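Local coordinates for protein TagI restriction endonuclease (Thermocrispum agreste, PDB 6GHS) that is a modification-dependent restriction endonuclease that probably recognises modified cytosine through an SRA domain and cleaves DNA with an HNH nuclease domain, at residues Y155-P167 with V193-W205. Sequence-based numbering, arbitrary orientation.
Sequences YDQVAAGVVVDNP and VRSAQVVKNVKGW
The guanidinium of R194 presents one face to CG1 of V163, which sits 4.1 Å above the plane and off toward the rim, so the methyl covers part of the group rather than its centre. G161 O approaches the same guanidinium obliquely and at long range. A bend in the R194 chain at chi3 (43°) turns the guanidinium so that one face meets the valine methyl. At the other end of the contact, D165 and Q197 pass at a slant, carboxylate and amide turned 41° apart, and the touch is made by D165 OD1 on Q197 CG at 3.8 Å.

Between them the backbones run side by side as a short parallel pair. V164 N donates to R194 O at 3.2 Å, and V164 O accepts from A196 N at 3.0 Å. V164 is thus held through both its N-H and its C=O. V163, with CG1 anti to its carbonyl carbon (chi1 -66°), sends that methyl toward R194 CB and V199 CG2, while CG2 lies 4.1 Å from A196 CB. An alanine here would lose both methyls, and is likely to strip the apolar contact from that face of R194 and open a gap beside A196 and V199. V193 CG1 meets V164 CG2 at 3.8 Å, the two side chains at about a right angle, and P167 borders V193 as well.

S195 is the N-cap residue of helix 196-206, its backbone N hydrogen-bonded to OD2 of D241. Strand 194-195 runs straight into that helix, whose V198 and V202 pack on strand 246-249, while V163 rests on L102 and V164 on P103, just beyond helix 89-100.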
ATOM      1  N   TYR A 155     -10.667  -7.797   6.806  1.00 69.63           N
ATOM      2  CA  TYR A 155     -10.718  -8.577   8.046  1.00 76.04           C
ATOM      3  C   TYR A 155     -10.140  -7.822   9.233  1.00 82.22           C
ATOM      4  O   TYR A 155     -10.723  -7.846  10.316  1.00 84.58           O
ATOM      5  CB  TYR A 155     -10.041  -9.946   7.867  1.00 76.04           C
ATOM      6  CG  TYR A 155     -10.999 -10.973   7.311  1.00 77.24           C
ATOM      7  CD1 TYR A 155     -12.190 -11.271   7.989  1.00 78.52           C
ATOM      8  CD2 TYR A 155     -10.738 -11.637   6.103  1.00 78.06           C
ATOM      9  CE1 TYR A 155     -13.092 -12.202   7.488  1.00 82.06           C
ATOM     10  CE2 TYR A 155     -11.633 -12.577   5.592  1.00 78.58           C
ATOM     11  CZ  TYR A 155     -12.810 -12.857   6.289  1.00 81.73           C
ATOM     12  OH  TYR A 155     -13.718 -13.776   5.811  1.00 79.01           O
ATOM     13  N   ASP A 156      -9.006  -7.158   9.032  1.00 88.10           N
ATOM     14  CA  ASP A 156      -8.463  -6.229  10.021  1.00 94.34           C
ATOM     15  C   ASP A 156      -8.366  -4.842   9.383  1.00 94.19           C
ATOM     16  O   ASP A 156      -7.806  -4.703   8.296  1.00 93.02           O
ATOM     17  CB  ASP A 156      -7.090  -6.711  10.498  1.00102.03           C
ATOM     18  CG  ASP A 156      -6.538  -5.882  11.655  1.00107.46           C
ATOM     19  OD1 ASP A 156      -7.304  -5.513  12.576  1.00111.43           O
ATOM     20  OD2 ASP A 156      -5.321  -5.605  11.643  1.00113.31           O
ATOM     21  N   GLN A 157      -8.902  -3.826  10.063  1.00 97.24           N
ATOM     22  CA  GLN A 157      -8.993  -2.462   9.508  1.00 99.34           C
ATOM     23  C   GLN A 157      -7.675  -1.672   9.509  1.00106.66           C
ATOM     24  O   GLN A 157      -7.454  -0.831   8.630  1.00103.65           O
ATOM     25  CB  GLN A 157     -10.078  -1.668  10.231  1.00 94.18           C
ATOM     26  CG  GLN A 157     -11.451  -2.290  10.056  1.00 92.54           C
ATOM     27  CD  GLN A 157     -12.570  -1.429  10.586  1.00 93.78           C
ATOM     28  OE1 GLN A 157     -12.405  -0.226  10.809  1.00 96.74           O
ATOM     29  NE2 GLN A 157     -13.727  -2.042  10.786  1.00 93.07           N
ATOM     30  N   VAL A 158      -6.809  -1.940  10.485  1.00117.89           N
ATOM     31  CA  VAL A 158      -5.471  -1.322  10.543  1.00122.19           C
ATOM     32  C   VAL A 158      -4.524  -1.971   9.504  1.00117.26           C
ATOM     33  O   VAL A 158      -3.632  -1.307   8.974  1.00114.80           O
ATOM     34  CB  VAL A 158      -4.868  -1.383  11.981  1.00127.93           C
ATOM     35  CG1 VAL A 158      -3.499  -0.700  12.033  1.00125.77           C
ATOM     36  CG2 VAL A 158      -5.820  -0.752  13.003  1.00127.21           C
ATOM     37  N   ALA A 159      -4.730  -3.257   9.215  1.00114.28           N
ATOM     38  CA  ALA A 159      -3.920  -3.995   8.238  1.00110.69           C
ATOM     39  C   ALA A 159      -4.089  -3.496   6.793  1.00108.46           C
ATOM     40  O   ALA A 159      -3.091  -3.223   6.124  1.00100.99           O
ATOM     41  CB  ALA A 159      -4.228  -5.490   8.318  1.00110.66           C
ATOM     42  N   ALA A 160      -5.339  -3.377   6.325  1.00109.60           N
ATOM     43  CA  ALA A 160      -5.644  -3.038   4.909  1.00102.88           C
ATOM     44  C   ALA A 160      -5.540  -1.545   4.552  1.00 97.62           C
ATOM     45  O   ALA A 160      -5.650  -1.196   3.373  1.00 94.80           O
ATOM     46  CB  ALA A 160      -7.015  -3.577   4.506  1.00 97.70           C
ATOM     47  N   GLY A 161      -5.345  -0.681   5.556  1.00 89.78           N
ATOM     48  CA  GLY A 161      -5.022   0.737   5.339  1.00 84.99           C
ATOM     49  C   GLY A 161      -6.211   1.663   5.144  1.00 82.15           C
ATOM     50  O   GLY A 161      -6.056   2.791   4.664  1.00 82.23           O
ATOM     51  N   VAL A 162      -7.395   1.201   5.541  1.00 77.99           N
ATOM     52  CA  VAL A 162      -8.636   1.944   5.294  1.00 70.84           C
ATOM     53  C   VAL A 162      -8.857   3.113   6.252  1.00 65.63           C
ATOM     54  O   VAL A 162      -8.282   3.172   7.343  1.00 63.56           O
ATOM     55  CB  VAL A 162      -9.892   1.022   5.271  1.00 68.17           C
ATOM     56  CG1 VAL A 162      -9.784   0.010   4.135  1.00 65.65           C
ATOM     57  CG2 VAL A 162     -10.144   0.331   6.615  1.00 67.83           C
ATOM     58  N   VAL A 163      -9.714   4.027   5.811  1.00 62.81           N
ATOM     59  CA  VAL A 163     -10.095   5.212   6.569  1.00 63.59           C
ATOM     60  C   VAL A 163     -11.620   5.207   6.735  1.00 67.63           C
ATOM     61  O   VAL A 163     -12.348   4.963   5.772  1.00 67.71           O
ATOM     62  CB  VAL A 163      -9.581   6.517   5.905  1.00 61.20           C
ATOM     63  CG1 VAL A 163      -8.067   6.571   5.947  1.00 63.86           C
ATOM     64  CG2 VAL A 163     -10.033   6.665   4.460  1.00 60.10           C
ATOM     65  N   VAL A 164     -12.098   5.455   7.958  1.00 72.02           N
ATOM     66  CA  VAL A 164     -13.535   5.403   8.280  1.00 72.86           C
ATOM     67  C   VAL A 164     -14.001   6.713   8.920  1.00 76.28           C
ATOM     68  O   VAL A 164     -13.185   7.465   9.466  1.00 75.26           O
ATOM     69  CB  VAL A 164     -13.877   4.201   9.198  1.00 74.78           C
ATOM     70  CG1 VAL A 164     -13.339   2.901   8.606  1.00 72.69           C
ATOM     71  CG2 VAL A 164     -13.356   4.408  10.623  1.00 78.38           C
ATOM     72  N   ASP A 165     -15.312   6.966   8.860  1.00 82.06           N
ATOM     73  CA  ASP A 165     -15.888   8.245   9.307  1.00 85.64           C
ATOM     74  C   ASP A 165     -15.918   8.401  10.828  1.00 97.65           C
ATOM     75  O   ASP A 165     -15.476   9.433  11.342  1.00 99.94           O
ATOM     76  CB  ASP A 165     -17.290   8.484   8.715  1.00 79.75           C
ATOM     77  CG  ASP A 165     -17.293   9.533   7.610  1.00 80.06           C
ATOM     78  OD1 ASP A 165     -16.546  10.536   7.705  1.00 80.27           O
ATOM     79  OD2 ASP A 165     -18.067   9.369   6.648  1.00 79.72           O
ATOM     80  N   ASN A 166     -16.438   7.393  11.537  1.00109.91           N
ATOM     81  CA  ASN A 166     -16.449   7.395  13.014  1.00119.50           C
ATOM     82  C   ASN A 166     -15.571   6.245  13.574  1.00124.22           C
ATOM     83  O   ASN A 166     -15.981   5.071  13.523  1.00117.15           O
ATOM     84  CB  ASN A 166     -17.898   7.330  13.555  1.00119.89           C
ATOM     85  CG  ASN A 166     -18.099   8.169  14.819  1.00117.16           C
ATOM     86  OD1 ASN A 166     -17.251   8.198  15.714  1.00114.03           O
ATOM     87  ND2 ASN A 166     -19.231   8.853  14.894  1.00114.94           N
ATOM     88  N   PRO A 167     -14.342   6.575  14.063  1.00124.18           N
ATOM     89  CA  PRO A 167     -13.526   5.639  14.840  1.00121.64           C
ATOM     90  C   PRO A 167     -13.617   5.925  16.344  1.00114.31           C
ATOM     91  O   PRO A 167     -13.074   5.173  17.153  1.00101.01           O
ATOM     92  CB  PRO A 167     -12.105   5.900  14.310  1.00120.61           C
ATOM     93  CG  PRO A 167     -12.135   7.276  13.704  1.00116.31           C
ATOM     94  CD  PRO A 167     -13.553   7.776  13.721  1.00118.05           C
ATOM     95  N   VAL A 193      -7.557   2.930  14.003  1.00 99.65           N
ATOM     96  CA  VAL A 193      -8.106   3.319  12.700  1.00102.10           C
ATOM     97  C   VAL A 193      -7.946   4.829  12.479  1.00 95.55           C
ATOM     98  O   VAL A 193      -7.831   5.605  13.435  1.00 94.06           O
ATOM     99  CB  VAL A 193      -9.604   2.915  12.535  1.00105.58           C
ATOM    100  CG1 VAL A 193      -9.988   2.813  11.054  1.00103.34           C
ATOM    101  CG2 VAL A 193      -9.904   1.602  13.260  1.00108.49           C
ATOM    102  N   ARG A 194      -7.946   5.230  11.209  1.00 86.49           N
ATOM    103  CA  ARG A 194      -7.661   6.601  10.805  1.00 79.00           C
ATOM    104  C   ARG A 194      -8.906   7.325  10.301  1.00 73.73           C
ATOM    105  O   ARG A 194      -9.747   6.730   9.626  1.00 70.80           O
ATOM    106  CB  ARG A 194      -6.633   6.574   9.693  1.00 78.97           C
ATOM    107  CG  ARG A 194      -5.365   5.788  10.017  1.00 80.29           C
ATOM    108  CD  ARG A 194      -4.506   5.586   8.782  1.00 79.41           C
ATOM    109  NE  ARG A 194      -4.446   6.815   7.997  1.00 81.56           N
ATOM    110  CZ  ARG A 194      -3.876   6.930   6.806  1.00 85.73           C
ATOM    111  NH1 ARG A 194      -3.265   5.888   6.245  1.00 88.04           N
ATOM    112  NH2 ARG A 194      -3.905   8.111   6.182  1.00 85.25           N
ATOM    113  N   SER A 195      -9.002   8.615  10.610  1.00 67.64           N
ATOM    114  CA  SER A 195     -10.188   9.403  10.291  1.00 63.35           C
ATOM    115  C   SER A 195     -10.198   9.770   8.821  1.00 58.41           C
ATOM    116  O   SER A 195      -9.248  10.359   8.322  1.00 55.44           O
ATOM    117  CB  SER A 195     -10.252  10.676  11.138  1.00 62.96           C
ATOM    118  OG  SER A 195     -11.511  11.312  11.012  1.00 61.76           O
ATOM    119  N   ALA A 196     -11.281   9.403   8.146  1.00 57.27           N
ATOM    120  CA  ALA A 196     -11.513   9.765   6.751  1.00 58.27           C
ATOM    121  C   ALA A 196     -11.641  11.275   6.560  1.00 61.01           C
ATOM    122  O   ALA A 196     -11.135  11.831   5.574  1.00 61.42           O
ATOM    123  CB  ALA A 196     -12.771   9.076   6.244  1.00 56.97           C
ATOM    124  N   GLN A 197     -12.333  11.919   7.499  1.00 64.18           N
ATOM    125  CA  GLN A 197     -12.576  13.371   7.472  1.00 66.91           C
ATOM    126  C   GLN A 197     -11.293  14.203   7.366  1.00 59.57           C
ATOM    127  O   GLN A 197     -11.256  15.225   6.664  1.00 55.09           O
ATOM    128  CB  GLN A 197     -13.395  13.816   8.713  1.00 76.69           C
ATOM    129  CG  GLN A 197     -14.901  13.909   8.484  1.00 82.47           C
ATOM    130  CD  GLN A 197     -15.288  15.156   7.696  1.00 87.91           C
ATOM    131  OE1 GLN A 197     -15.595  15.082   6.503  1.00 93.26           O
ATOM    132  NE2 GLN A 197     -15.247  16.315   8.357  1.00 84.95           N
ATOM    133  N   VAL A 198     -10.255  13.745   8.064  1.00 55.30           N
ATOM    134  CA  VAL A 198      -8.982  14.466   8.168  1.00 52.31           C
ATOM    135  C   VAL A 198      -8.328  14.552   6.785  1.00 49.49           C
ATOM    136  O   VAL A 198      -7.961  15.645   6.324  1.00 46.81           O
ATOM    137  CB  VAL A 198      -8.047  13.787   9.207  1.00 51.03           C
ATOM    138  CG1 VAL A 198      -6.655  14.404   9.211  1.00 52.25           C
ATOM    139  CG2 VAL A 198      -8.639  13.892  10.602  1.00 51.33           C
ATOM    140  N   VAL A 199      -8.238  13.389   6.138  1.00 46.33           N
ATOM    141  CA  VAL A 199      -7.662  13.232   4.803  1.00 45.09           C
ATOM    142  C   VAL A 199      -8.443  14.089   3.817  1.00 46.70           C
ATOM    143  O   VAL A 199      -7.866  14.902   3.086  1.00 44.88           O
ATOM    144  CB  VAL A 199      -7.714  11.752   4.329  1.00 44.70           C
ATOM    145  CG1 VAL A 199      -6.896  11.549   3.063  1.00 44.02           C
ATOM    146  CG2 VAL A 199      -7.214  10.798   5.406  1.00 46.55           C
ATOM    147  N   LYS A 200      -9.765  13.904   3.832  1.00 49.76           N
ATOM    148  CA  LYS A 200     -10.682  14.591   2.930  1.00 50.78           C
ATOM    149  C   LYS A 200     -10.570  16.119   3.007  1.00 45.96           C
ATOM    150  O   LYS A 200     -10.665  16.787   1.984  1.00 44.11           O
ATOM    151  CB  LYS A 200     -12.124  14.157   3.212  1.00 57.65           C
ATOM    152  CG  LYS A 200     -13.074  14.414   2.051  1.00 67.22           C
ATOM    153  CD  LYS A 200     -14.538  14.409   2.477  1.00 74.80           C
ATOM    154  CE  LYS A 200     -15.448  14.778   1.305  1.00 79.70           C
ATOM    155  NZ  LYS A 200     -16.900  14.630   1.620  1.00 81.13           N
ATOM    156  N   ASN A 201     -10.373  16.661   4.209  1.00 44.07           N
ATOM    157  CA  ASN A 201     -10.172  18.112   4.393  1.00 44.01           C
ATOM    158  C   ASN A 201      -8.898  18.599   3.718  1.00 42.00           C
ATOM    159  O   ASN A 201      -8.898  19.580   2.970  1.00 41.61           O
ATOM    160  CB  ASN A 201     -10.079  18.486   5.888  1.00 45.05           C
ATOM    161  CG  ASN A 201     -11.430  18.559   6.577  1.00 44.77           C
ATOM    162  OD1 ASN A 201     -12.449  18.877   5.963  1.00 44.05           O
ATOM    163  ND2 ASN A 201     -11.437  18.280   7.879  1.00 44.05           N
ATOM    164  N   VAL A 202      -7.814  17.900   4.024  1.00 40.90           N
ATOM    165  CA  VAL A 202      -6.478  18.301   3.625  1.00 39.74           C
ATOM    166  C   VAL A 202      -6.359  18.259   2.114  1.00 39.63           C
ATOM    167  O   VAL A 202      -5.829  19.194   1.507  1.00 38.55           O
ATOM    168  CB  VAL A 202      -5.422  17.391   4.284  1.00 40.25           C
ATOM    169  CG1 VAL A 202      -4.038  17.617   3.685  1.00 41.78           C
ATOM    170  CG2 VAL A 202      -5.393  17.619   5.794  1.00 39.67           C
ATOM    171  N   LYS A 203      -6.856  17.178   1.516  1.00 40.54           N
ATOM    172  CA  LYS A 203      -6.877  17.043   0.049  1.00 42.03           C
ATOM    173  C   LYS A 203      -7.828  18.045  -0.627  1.00 42.94           C
ATOM    174  O   LYS A 203      -7.509  18.575  -1.698  1.00 43.24           O
ATOM    175  CB  LYS A 203      -7.249  15.620  -0.369  1.00 41.81           C
ATOM    176  CG  LYS A 203      -6.218  14.560  -0.028  1.00 41.11           C
ATOM    177  CD  LYS A 203      -6.642  13.228  -0.622  1.00 41.07           C
ATOM    178  CE  LYS A 203      -5.636  12.131  -0.347  1.00 41.14           C
ATOM    179  NZ  LYS A 203      -6.083  10.850  -0.957  1.00 41.74           N
ATOM    180  N   GLY A 204      -8.989  18.282  -0.006  1.00 43.35           N
ATOM    181  CA  GLY A 204      -9.947  19.286  -0.470  1.00 43.41           C
ATOM    182  C   GLY A 204      -9.404  20.710  -0.464  1.00 43.36           C
ATOM    183  O   GLY A 204      -9.626  21.466  -1.412  1.00 44.46           O
ATOM    184  N   TRP A 205      -8.698  21.085   0.598  1.00 43.35           N
ATOM    185  CA  TRP A 205      -8.105  22.424   0.682  1.00 44.77           C
ATOM    186  C   TRP A 205      -7.030  22.667  -0.358  1.00 42.16           C
ATOM    187  O   TRP A 205      -6.857  23.794  -0.820  1.00 40.15           O
ATOM    188  CB  TRP A 205      -7.495  22.680   2.063  1.00 48.47           C
ATOM    189  CG  TRP A 205      -8.484  22.805   3.166  1.00 51.67           C
ATOM    190  CD1 TRP A 205      -9.737  23.334   3.088  1.00 53.68           C
ATOM    191  CD2 TRP A 205      -8.290  22.429   4.528  1.00 54.14           C
ATOM    192  NE1 TRP A 205     -10.343  23.290   4.312  1.00 56.48           N
ATOM    193  CE2 TRP A 205      -9.477  22.739   5.218  1.00 57.10           C
ATOM    194  CE3 TRP A 205      -7.230  21.848   5.235  1.00 55.84           C
ATOM    195  CZ2 TRP A 205      -9.639  22.489   6.590  1.00 59.74           C
ATOM    196  CZ3 TRP A 205      -7.387  21.597   6.601  1.00 57.43           C
ATOM    197  CH2 TRP A 205      -8.583  21.916   7.261  1.00 60.39           C
TER